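Local coordinates for D-glyceraldehyde dehydrogenase (NADP(+)) (Thermoplasma acidophilum, PDB 5IZD) that oxidises D-glyceraldehyde to (R)-glycerate with NADP(+) as the hydride acceptor, a step of the non-phosphorylated Entner-Doudoroff pathway, at the interface of chains A and B. Sequence-based numbering; all coordinates share one arbitrary frame. Chains: chain A/B, D-glyceraldehyde dehydrogenase (NADP(+)).

The three contacts are parts of one two-fold symmetric interface between chains A and B of a homotetramer built as a dimer of dimers. The C-alpha centres of contact 1 and contact 2 lie about 18 Å apart, those of contacts 1 and 3 about 22 Å, and those of contacts 2 and 3 about 30 Å. In contacts 2 and 3, strand 468-476 of one subunit, with Lys471, lies against Gly431 and Phe450 of the other, with the chains exchanged. A:Arg451 and A:Met452 of contact 1 follow A:Phe450 of contact 2. The centre of contact 1 is about 9 Å from the catalytic A:Glu247, so dimer packing may help shape the active site.

Contact 1: the interface of chains A and B. Residues chain A 230-231, 234, 246, 248, 451-452, 454-455; chain B 234, 237-238, 240-243.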
loop_
_atom_site.group_PDB
_atom_site.type_symbol
_atom_site.label_atom_id
_atom_site.label_comp_id
_atom_site.label_asym_id
_atom_site.label_seq_id
_atom_site.Cartn_x
_atom_site.Cartn_y
_atom_site.Cartn_z
ATOM N N GLY A 230 -18.762 -17.828 -18.670
ATOM C CA GLY A 230 -18.125 -16.546 -18.448
ATOM C C GLY A 230 -18.357 -15.533 -19.529
ATOM O O GLY A 230 -18.613 -14.332 -19.235
ATOM N N GLN A 231 -18.197 -15.969 -20.779
ATOM C CA GLN A 231 -18.422 -15.086 -21.934
ATOM C C GLN A 231 -19.883 -14.629 -21.976
ATOM O O GLN A 231 -20.173 -13.466 -22.202
ATOM C CB GLN A 231 -18.048 -15.746 -23.237
ATOM C CG GLN A 231 -16.584 -16.106 -23.368
ATOM C CD GLN A 231 -16.293 -16.861 -24.626
ATOM O OE1 GLN A 231 -16.641 -18.028 -24.762
ATOM N NE2 GLN A 231 -15.687 -16.200 -25.567
ATOM N N MET A 234 -20.551 -12.036 -19.136
ATOM C CA MET A 234 -20.029 -10.764 -19.539
ATOM C C MET A 234 -20.927 -10.072 -20.541
ATOM O O MET A 234 -21.138 -8.861 -20.442
ATOM C CB MET A 234 -18.586 -10.923 -20.093
ATOM C CG MET A 234 -17.828 -9.651 -20.261
ATOM S SD MET A 234 -16.065 -9.984 -20.580
ATOM C CE MET A 234 -15.589 -8.373 -21.172
ATOM N N LEU A 246 -14.470 -13.138 -12.535
ATOM C CA LEU A 246 -14.727 -14.367 -13.292
ATOM C C LEU A 246 -13.434 -15.144 -13.362
ATOM O O LEU A 246 -12.382 -14.592 -13.805
ATOM C CB LEU A 246 -15.129 -14.109 -14.745
ATOM C CG LEU A 246 -16.295 -13.167 -15.007
ATOM C CD1 LEU A 246 -16.476 -12.957 -16.510
ATOM C CD2 LEU A 246 -17.544 -13.684 -14.347
ATOM N N LEU A 248 -12.250 -18.783 -15.140
ATOM C CA LEU A 248 -12.786 -19.581 -16.207
ATOM C C LEU A 248 -11.901 -20.808 -16.553
ATOM O O LEU A 248 -11.934 -21.297 -17.675
ATOM C CB LEU A 248 -13.107 -18.738 -17.441
ATOM C CG LEU A 248 -13.964 -17.522 -17.156
ATOM C CD1 LEU A 248 -14.201 -16.685 -18.418
ATOM C CD2 LEU A 248 -15.284 -17.905 -16.546
ATOM N N ARG A 451 -5.345 -13.764 -20.700
ATOM C CA ARG A 451 -6.041 -14.236 -21.879
ATOM C C ARG A 451 -7.479 -14.701 -21.489
ATOM O O ARG A 451 -8.188 -13.952 -20.864
ATOM C CB ARG A 451 -5.196 -15.253 -22.626
ATOM C CG ARG A 451 -3.972 -14.569 -23.287
ATOM C CD ARG A 451 -3.055 -15.505 -24.010
ATOM N NE ARG A 451 -2.495 -16.593 -23.174
ATOM C CZ ARG A 451 -1.495 -16.474 -22.266
ATOM N NH1 ARG A 451 -0.910 -15.290 -21.980
ATOM N NH2 ARG A 451 -1.080 -17.551 -21.612
ATOM N N MET A 452 -7.872 -15.937 -21.759
ATOM C CA MET A 452 -9.279 -16.298 -21.543
ATOM C C MET A 452 -9.613 -16.695 -20.120
ATOM O O MET A 452 -10.729 -17.180 -19.889
ATOM C CB MET A 452 -9.739 -17.401 -22.530
ATOM C CG MET A 452 -9.802 -17.021 -24.010
ATOM S SD MET A 452 -10.709 -15.508 -24.338
ATOM C CE MET A 452 -12.358 -16.099 -23.881
ATOM N N GLY A 454 -10.322 -14.816 -17.449
ATOM C CA GLY A 454 -11.546 -14.164 -17.010
ATOM C C GLY A 454 -11.322 -12.716 -16.649
ATOM O O GLY A 454 -10.802 -11.960 -17.469
ATOM N N GLN A 455 -11.772 -12.319 -15.478
ATOM C CA GLN A 455 -11.790 -10.905 -15.074
ATOM C C GLN A 455 -11.428 -10.900 -13.598
ATOM O O GLN A 455 -11.946 -11.706 -12.796
ATOM C CB GLN A 455 -13.174 -10.250 -15.293
ATOM C CG GLN A 455 -13.699 -10.179 -16.747
ATOM C CD GLN A 455 -12.845 -9.279 -17.660
ATOM O OE1 GLN A 455 -12.116 -8.468 -17.172
ATOM N NE2 GLN A 455 -12.856 -9.505 -18.935
ATOM N N MET B 234 -18.353 -4.049 -24.025
ATOM C CA MET B 234 -18.388 -5.137 -23.067
ATOM C C MET B 234 -18.966 -6.462 -23.634
ATOM O O MET B 234 -18.438 -7.564 -23.345
ATOM C CB MET B 234 -19.186 -4.711 -21.859
ATOM C CG MET B 234 -19.035 -5.611 -20.686
ATOM S SD MET B 234 -19.762 -4.795 -19.258
ATOM C CE MET B 234 -19.502 -6.088 -18.041
ATOM N N ALA B 237 -16.140 -7.623 -26.253
ATOM C CA ALA B 237 -14.950 -8.094 -25.522
ATOM C C ALA B 237 -15.079 -9.442 -24.815
ATOM O O ALA B 237 -14.075 -9.979 -24.370
ATOM C CB ALA B 237 -14.441 -7.054 -24.532
ATOM N N SER B 238 -16.298 -10.008 -24.742
ATOM C CA SER B 238 -16.448 -11.325 -24.250
ATOM C C SER B 238 -15.661 -12.294 -25.127
ATOM O O SER B 238 -15.260 -13.343 -24.656
ATOM C CB SER B 238 -17.952 -11.736 -24.194
ATOM O OG SER B 238 -18.540 -11.721 -25.493
ATOM N N ASN B 240 -12.571 -12.026 -26.202
ATOM C CA ASN B 240 -11.153 -12.126 -25.849
ATOM C C ASN B 240 -10.899 -11.948 -24.332
ATOM O O ASN B 240 -9.754 -11.980 -23.886
ATOM C CB ASN B 240 -10.361 -11.140 -26.720
ATOM C CG ASN B 240 -10.907 -9.693 -26.612
ATOM O OD1 ASN B 240 -11.444 -9.297 -25.585
ATOM N ND2 ASN B 240 -10.776 -8.921 -27.672
ATOM N N MET B 241 -11.973 -11.823 -23.535
ATOM C CA MET B 241 -11.864 -11.474 -22.133
ATOM C C MET B 241 -10.945 -10.289 -21.832
ATOM O O MET B 241 -10.333 -10.237 -20.770
ATOM C CB MET B 241 -11.443 -12.677 -21.294
ATOM C CG MET B 241 -12.566 -13.608 -21.011
ATOM S SD MET B 241 -13.797 -12.948 -19.878
ATOM C CE MET B 241 -15.172 -13.768 -20.622
ATOM N N ALA B 242 -10.886 -9.307 -22.718
ATOM C CA ALA B 242 -10.037 -8.127 -22.447
ATOM C C ALA B 242 -10.408 -7.467 -21.135
ATOM O O ALA B 242 -11.603 -7.388 -20.764
ATOM C CB ALA B 242 -10.202 -7.095 -23.554
ATOM N N LYS B 243 -9.389 -7.000 -20.437
ATOM C CA LYS B 243 -9.609 -6.110 -19.330
ATOM C C LYS B 243 -10.238 -4.762 -19.822
ATOM O O LYS B 243 -9.725 -4.154 -20.765
ATOM C CB LYS B 243 -8.306 -5.892 -18.642
ATOM C CG LYS B 243 -8.261 -4.716 -17.701
ATOM C CD LYS B 243 -8.835 -5.154 -16.361
ATOM C CE LYS B 243 -8.961 -3.882 -15.497
ATOM N NZ LYS B 243 -7.651 -3.453 -14.981
HETATM O O HOH W 1 -9.318 -9.602 -18.100
#
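B:Met241 is the plug of this subunit interface. Its chain has CG anti to the carbonyl carbon and bends at chi2 (-70°), which sends the thioether into chain A. The terminal CE lies 3.7 Å from A:Gln231 CA on helix 227-236 and also meets A:Leu248 CD1. A:Met234 runs past it in the opposite direction, extended, with its SD 3.8 Å from B:Met241 SD. A:Met234 CE continues to B:Ala237 CB. A:Met452 crosses B:Met241 at about a right angle. Its CE touches B:Met241 CG, while its SD sits 3.7 Å from B:Asn240 CA.

Two glutamine amides flank this sulfur-rich packing. A:Gln231 NE2 donates to B:Ser238 O at 3.0 Å. The acceptor lies in the amide plane, but the donor sits above the carbonyl plane. A:Gln455, bent at chi2, crosses B:Met241 obliquely and gives NE2 to B:Ala242 O at 3.1 Å. Water 1 joins A:Gly454 O to B:Met241 O. Within chain B, B:Asn240 OD1 accepts from B:Ala242 N at 2.9 Å and braces the turn.

The turn follows 3-10 helix 237-239 and leads into strand 243-247. It packs against helix 227-236 and the 451-455 segment of chain A.

Contact 2: the interface of chains A and B. Residues chain A 424-426, 428, 430-433, 450; chain B 54, 135, 137, 471-473.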
loop_
_atom_site.group_PDB
_atom_site.type_symbol
_atom_site.label_atom_id
_atom_site.label_comp_id
_atom_site.label_asym_id
_atom_site.label_seq_id
_atom_site.Cartn_x
_atom_site.Cartn_y
_atom_site.Cartn_z
ATOM N N ALA A 424 11.676 -17.132 -16.172
ATOM C CA ALA A 424 10.280 -17.660 -16.343
ATOM C C ALA A 424 9.235 -16.908 -15.546
ATOM O O ALA A 424 8.110 -16.797 -15.976
ATOM C CB ALA A 424 10.204 -19.125 -15.957
ATOM N N SER A 425 9.624 -16.343 -14.407
ATOM C CA SER A 425 8.696 -15.548 -13.630
ATOM C C SER A 425 8.087 -14.410 -14.405
ATOM O O SER A 425 7.022 -13.950 -14.057
ATOM C CB SER A 425 9.349 -15.075 -12.350
ATOM O OG SER A 425 9.734 -16.218 -11.597
ATOM N N GLU A 426 8.795 -13.909 -15.427
ATOM C CA GLU A 426 8.243 -12.899 -16.356
ATOM C C GLU A 426 7.850 -13.467 -17.717
ATOM O O GLU A 426 6.842 -13.016 -18.289
ATOM C CB GLU A 426 9.215 -11.689 -16.537
ATOM C CG GLU A 426 9.037 -10.701 -15.383
ATOM C CD GLU A 426 9.646 -9.294 -15.578
ATOM O OE1 GLU A 426 10.884 -9.083 -15.423
ATOM O OE2 GLU A 426 8.844 -8.351 -15.816
ATOM N N ILE A 428 6.841 -16.533 -18.616
ATOM C CA ILE A 428 5.666 -17.452 -18.573
ATOM C C ILE A 428 4.476 -16.605 -18.226
ATOM O O ILE A 428 4.299 -16.174 -17.066
ATOM C CB ILE A 428 5.807 -18.625 -17.547
ATOM C CG1 ILE A 428 6.991 -19.534 -17.890
ATOM C CG2 ILE A 428 4.516 -19.440 -17.441
ATOM C CD1 ILE A 428 6.730 -20.440 -19.060
ATOM N N PHE A 430 1.479 -16.542 -17.402
ATOM C CA PHE A 430 0.373 -17.246 -16.724
ATOM C C PHE A 430 0.198 -16.575 -15.379
ATOM O O PHE A 430 1.158 -16.005 -14.848
ATOM C CB PHE A 430 0.670 -18.738 -16.564
ATOM C CG PHE A 430 0.360 -19.505 -17.796
ATOM C CD1 PHE A 430 1.182 -19.398 -18.916
ATOM C CD2 PHE A 430 -0.798 -20.264 -17.883
ATOM C CE1 PHE A 430 0.868 -20.037 -20.105
ATOM C CE2 PHE A 430 -1.127 -20.909 -19.067
ATOM C CZ PHE A 430 -0.286 -20.801 -20.182
ATOM N N GLY A 431 -1.020 -16.622 -14.864
ATOM C CA GLY A 431 -1.337 -15.989 -13.566
ATOM C C GLY A 431 -0.669 -16.663 -12.390
ATOM O O GLY A 431 -0.310 -15.975 -11.421
ATOM N N GLU A 432 -0.460 -17.976 -12.478
ATOM C CA GLU A 432 0.255 -18.719 -11.435
ATOM C C GLU A 432 1.334 -19.622 -12.017
ATOM O O GLU A 432 1.076 -20.385 -12.963
ATOM C CB GLU A 432 -0.699 -19.558 -10.567
ATOM C CG GLU A 432 -1.831 -18.752 -9.984
ATOM C CD GLU A 432 -2.818 -19.550 -9.166
ATOM O OE1 GLU A 432 -3.469 -18.877 -8.336
ATOM O OE2 GLU A 432 -3.044 -20.792 -9.384
ATOM N N LEU A 433 2.569 -19.482 -11.490
ATOM C CA LEU A 433 3.654 -20.380 -11.832
ATOM C C LEU A 433 4.085 -21.103 -10.547
ATOM O O LEU A 433 4.527 -20.467 -9.609
ATOM C CB LEU A 433 4.803 -19.626 -12.524
ATOM C CG LEU A 433 6.066 -20.426 -12.839
ATOM C CD1 LEU A 433 5.863 -21.519 -13.873
ATOM C CD2 LEU A 433 7.168 -19.475 -13.266
ATOM N N PHE A 450 -4.224 -14.712 -17.364
ATOM C CA PHE A 450 -4.151 -13.940 -18.607
ATOM C C PHE A 450 -5.113 -14.527 -19.630
ATOM O O PHE A 450 -5.589 -15.673 -19.477
ATOM C CB PHE A 450 -2.708 -13.982 -19.212
ATOM C CG PHE A 450 -1.666 -13.326 -18.362
ATOM C CD1 PHE A 450 -1.189 -13.953 -17.237
ATOM C CD2 PHE A 450 -1.200 -12.034 -18.666
ATOM C CE1 PHE A 450 -0.256 -13.322 -16.415
ATOM C CE2 PHE A 450 -0.263 -11.385 -17.855
ATOM C CZ PHE A 450 0.232 -12.050 -16.746
ATOM N N TRP B 54 7.607 -7.356 -26.425
ATOM C CA TRP B 54 8.685 -7.857 -25.581
ATOM C C TRP B 54 9.846 -6.874 -25.454
ATOM O O TRP B 54 10.332 -6.757 -24.365
ATOM C CB TRP B 54 9.178 -9.284 -25.945
ATOM C CG TRP B 54 8.194 -10.329 -25.395
ATOM C CD1 TRP B 54 7.309 -11.132 -26.120
ATOM C CD2 TRP B 54 7.963 -10.644 -24.014
ATOM N NE1 TRP B 54 6.577 -11.898 -25.275
ATOM C CE2 TRP B 54 6.923 -11.613 -23.978
ATOM C CE3 TRP B 54 8.511 -10.187 -22.811
ATOM C CZ2 TRP B 54 6.441 -12.174 -22.755
ATOM C CZ3 TRP B 54 8.017 -10.718 -21.599
ATOM C CH2 TRP B 54 7.003 -11.707 -21.586
ATOM N N TYR B 135 4.429 -10.430 -9.081
ATOM C CA TYR B 135 4.921 -9.452 -9.985
ATOM C C TYR B 135 3.754 -8.693 -10.583
ATOM O O TYR B 135 2.665 -9.264 -10.847
ATOM C CB TYR B 135 5.696 -10.166 -11.088
ATOM C CG TYR B 135 7.110 -10.651 -10.787
ATOM C CD1 TYR B 135 7.524 -10.995 -9.516
ATOM C CD2 TYR B 135 8.013 -10.803 -11.800
ATOM C CE1 TYR B 135 8.796 -11.440 -9.278
ATOM C CE2 TYR B 135 9.299 -11.278 -11.568
ATOM C CZ TYR B 135 9.688 -11.580 -10.286
ATOM O OH TYR B 135 10.939 -12.059 -10.025
ATOM N N VAL B 137 2.992 -6.901 -14.104
ATOM C CA VAL B 137 3.483 -6.830 -15.465
ATOM C C VAL B 137 2.464 -6.250 -16.404
ATOM O O VAL B 137 1.354 -6.105 -16.028
ATOM C CB VAL B 137 3.906 -8.214 -15.955
ATOM C CG1 VAL B 137 4.956 -8.772 -15.046
ATOM C CG2 VAL B 137 2.716 -9.142 -16.086
ATOM N N LYS B 471 0.697 -11.225 -11.357
ATOM C CA LYS B 471 0.939 -12.671 -11.480
ATOM C C LYS B 471 1.719 -13.202 -10.256
ATOM O O LYS B 471 2.501 -12.467 -9.655
ATOM C CB LYS B 471 1.680 -13.005 -12.810
ATOM C CG LYS B 471 3.185 -12.650 -12.795
ATOM C CD LYS B 471 3.822 -12.474 -14.176
ATOM C CE LYS B 471 3.819 -13.731 -15.059
ATOM N NZ LYS B 471 4.543 -14.946 -14.576
ATOM N N ASN B 472 1.583 -14.494 -9.968
ATOM C CA ASN B 472 2.167 -15.134 -8.780
ATOM C C ASN B 472 3.175 -16.214 -9.195
ATOM O O ASN B 472 2.920 -17.022 -10.134
ATOM C CB ASN B 472 1.121 -15.818 -7.882
ATOM C CG ASN B 472 -0.114 -14.967 -7.599
ATOM O OD1 ASN B 472 -0.292 -14.425 -6.518
ATOM N ND2 ASN B 472 -0.985 -14.875 -8.581
ATOM N N ILE B 473 4.277 -16.250 -8.457
ATOM C CA ILE B 473 5.289 -17.294 -8.562
ATOM C C ILE B 473 5.449 -17.916 -7.177
ATOM O O ILE B 473 5.785 -17.261 -6.232
ATOM C CB ILE B 473 6.608 -16.766 -9.180
ATOM C CG1 ILE B 473 6.293 -16.033 -10.502
ATOM C CG2 ILE B 473 7.575 -17.909 -9.455
ATOM C CD1 ILE B 473 6.191 -14.535 -10.317
HETATM O O HOH W 2 2.950 -16.303 -12.806
#
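Backbone pairing joins the two subunits here. Strand 432-435 of chain A lies parallel to strand 468-476 of chain B, so a sheet continues across the dimer interface. B:Asn472 N donates to A:Gly431 O at 2.8 Å. A:Leu433 N donates to B:Asn472 O at 2.8 Å. The B:Asn472 amide adds a second donor to the same A:Gly431 O through ND2, nearly straight at 170°. A:Gly431 O is thus gripped by two donors of one residue, and the ND2 bond helps hold the side-chain amide in its rotation.

The lysine contact is made by B:Lys471. Its CG takes the crowded position between backbone N and carbonyl carbon (chi1 76°), and the chain bends at chi3 and chi4. NZ thereby reaches A:Ser425 O at 2.7 Å, from above the carbonyl plane. It also meets A:Ile428 O at 2.8 Å, nearly along the C=O axis. These carbonyls, at and just beyond the end of helix 418-427, would probably stabilise a positive charge on the amine.

Apolar packing surrounds these bonds. A:Ser425 CB rests 3.7 Å from B:Ile473 CG1. A:Glu426 CG meets the edge of the B:Tyr135 ring in its plane; the two side chains cross at about a right angle. B:Val137 CG2 meets the edge of the A:Phe450 ring at CZ.

Water 2 completes the site: it bridges B:Lys471 NZ, A:Phe430 O and B:Asn472 O, with its oxygen 2.7 Å from NZ.

Contact 3: the interface of chains A and B. Residues chain A 139-140, 469-471; chain B 429, 431, 448-450.
A:Lys469 forms the close-packed part of this subunit contact, on strand 468-476. Its CG is anti to the backbone N (chi1 -174°), and the chain bends at chi2 and then runs straight to the amine. The aliphatic stretch slides past B:Phe450 in the opposite direction. A:Lys469 CG lies over one face of the phenyl ring, offset toward the rim, and is 3.8 Å from CZ of B:Phe450. Within chain A, the ring of A:Tyr139 takes A:Lys469 CB over the centre of one face, so CB and CG each rest on a ring, one of each chain.

At its tip the lysine meets B:Thr448 head on. A:Lys469 NZ donates to the hydroxyl B:Thr448 OG1 at 2.9 Å. The bond from the same amine to B:Gly449 O is weak, at 3.3 Å. B:Thr448 CG2 packs 3.8 Å from A:Lys469 CE and so touches the chain just below the amine. An alanine in place of A:Lys469 removes the amine and the CG over the ring, and would probably leave B:Thr448 OG1 without this donor and weaken the packing on B:Phe450.

The flank near A:Tyr139 and A:Gly140 is looser, and little surface of A:Gly140 is hidden. B:Arg429 reaches it with a chain bent at chi2 and chi3. Within chain B, B:Phe450 CE2 sits over the centre of one face of the B:Arg429 guanidinium. B:Arg429 NH2 stands 3.2 Å from A:Tyr139 O, but its N-H points away, so the pair makes no hydrogen bond.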
loop_
_atom_site.group_PDB
_atom_site.type_symbol
_atom_site.label_atom_id
_atom_site.label_comp_id
_atom_site.label_asym_id
_atom_site.label_seq_id
_atom_site.Cartn_x
_atom_site.Cartn_y
_atom_site.Cartn_z
ATOM N N TYR A 139 -19.849 -2.506 -3.043
ATOM C CA TYR A 139 -20.613 -2.352 -4.316
ATOM C C TYR A 139 -22.093 -2.412 -4.077
ATOM O O TYR A 139 -22.859 -1.822 -4.825
ATOM C CB TYR A 139 -20.268 -3.425 -5.368
ATOM C CG TYR A 139 -19.002 -3.158 -6.100
ATOM C CD1 TYR A 139 -17.791 -3.474 -5.542
ATOM C CD2 TYR A 139 -19.022 -2.568 -7.351
ATOM C CE1 TYR A 139 -16.617 -3.199 -6.206
ATOM C CE2 TYR A 139 -17.842 -2.278 -8.049
ATOM C CZ TYR A 139 -16.646 -2.566 -7.454
ATOM O OH TYR A 139 -15.476 -2.337 -8.098
ATOM N N GLY A 140 -22.526 -3.158 -3.075
ATOM C CA GLY A 140 -23.971 -3.324 -2.864
ATOM C C GLY A 140 -24.393 -4.761 -2.924
ATOM O O GLY A 140 -24.019 -5.476 -2.036
ATOM N N LYS A 469 -15.592 -0.709 -3.661
ATOM C CA LYS A 469 -15.501 0.390 -4.606
ATOM C C LYS A 469 -14.859 1.624 -3.980
ATOM O O LYS A 469 -15.286 2.045 -2.910
ATOM C CB LYS A 469 -16.897 0.758 -5.081
ATOM C CG LYS A 469 -16.901 1.806 -6.176
ATOM C CD LYS A 469 -16.525 1.156 -7.495
ATOM C CE LYS A 469 -16.382 2.193 -8.582
ATOM N NZ LYS A 469 -16.097 1.406 -9.813
ATOM N N LEU A 470 -13.907 2.212 -4.676
ATOM C CA LEU A 470 -13.238 3.421 -4.254
ATOM C C LEU A 470 -14.092 4.583 -4.739
ATOM O O LEU A 470 -14.522 4.572 -5.840
ATOM C CB LEU A 470 -11.856 3.480 -4.872
ATOM C CG LEU A 470 -10.740 4.334 -4.267
ATOM C CD1 LEU A 470 -10.503 4.163 -2.800
ATOM C CD2 LEU A 470 -9.426 4.187 -4.999
ATOM N N LYS A 471 -14.356 5.570 -3.908
ATOM C CA LYS A 471 -15.142 6.767 -4.313
ATOM C C LYS A 471 -14.379 7.968 -3.757
ATOM O O LYS A 471 -13.736 7.822 -2.720
ATOM C CB LYS A 471 -16.567 6.691 -3.725
ATOM C CG LYS A 471 -16.651 6.979 -2.263
ATOM C CD LYS A 471 -17.936 6.588 -1.598
ATOM C CE LYS A 471 -19.212 7.154 -2.179
ATOM N NZ LYS A 471 -19.414 8.621 -1.977
ATOM N N ARG B 429 -24.061 7.895 -3.452
ATOM C CA ARG B 429 -23.418 6.739 -4.043
ATOM C C ARG B 429 -23.003 7.054 -5.450
ATOM O O ARG B 429 -23.542 6.511 -6.418
ATOM C CB ARG B 429 -24.358 5.522 -3.968
ATOM C CG ARG B 429 -24.690 5.131 -2.533
ATOM C CD ARG B 429 -23.634 4.212 -1.920
ATOM N NE ARG B 429 -23.611 2.967 -2.655
ATOM C CZ ARG B 429 -22.760 1.979 -2.479
ATOM N NH1 ARG B 429 -21.783 2.044 -1.593
ATOM N NH2 ARG B 429 -22.877 0.904 -3.239
ATOM N N GLY B 431 -19.203 8.172 -7.708
ATOM C CA GLY B 431 -17.754 8.038 -7.657
ATOM C C GLY B 431 -16.991 9.293 -7.260
ATOM O O GLY B 431 -15.873 9.195 -6.742
ATOM N N THR B 448 -13.976 7.347 -11.491
ATOM C CA THR B 448 -14.752 6.102 -11.595
ATOM C C THR B 448 -16.135 6.483 -11.148
ATOM O O THR B 448 -16.351 7.635 -10.659
ATOM C CB THR B 448 -14.197 5.031 -10.608
ATOM O OG1 THR B 448 -14.731 3.722 -10.900
ATOM C CG2 THR B 448 -14.486 5.423 -9.144
ATOM N N GLY B 449 -17.055 5.538 -11.244
ATOM C CA GLY B 449 -18.368 5.695 -10.670
ATOM C C GLY B 449 -19.111 4.392 -10.508
ATOM O O GLY B 449 -18.550 3.329 -10.740
ATOM N N PHE B 450 -20.380 4.510 -10.087
ATOM C CA PHE B 450 -21.251 3.393 -9.753
ATOM C C PHE B 450 -22.260 3.216 -10.882
ATOM O O PHE B 450 -22.419 4.109 -11.720
ATOM C CB PHE B 450 -22.056 3.732 -8.479
ATOM C CG PHE B 450 -21.242 3.789 -7.211
ATOM C CD1 PHE B 450 -20.441 4.901 -6.912
ATOM C CD2 PHE B 450 -21.286 2.726 -6.297
ATOM C CE1 PHE B 450 -19.705 4.955 -5.726
ATOM C CE2 PHE B 450 -20.549 2.759 -5.124
ATOM C CZ PHE B 450 -19.780 3.891 -4.818
#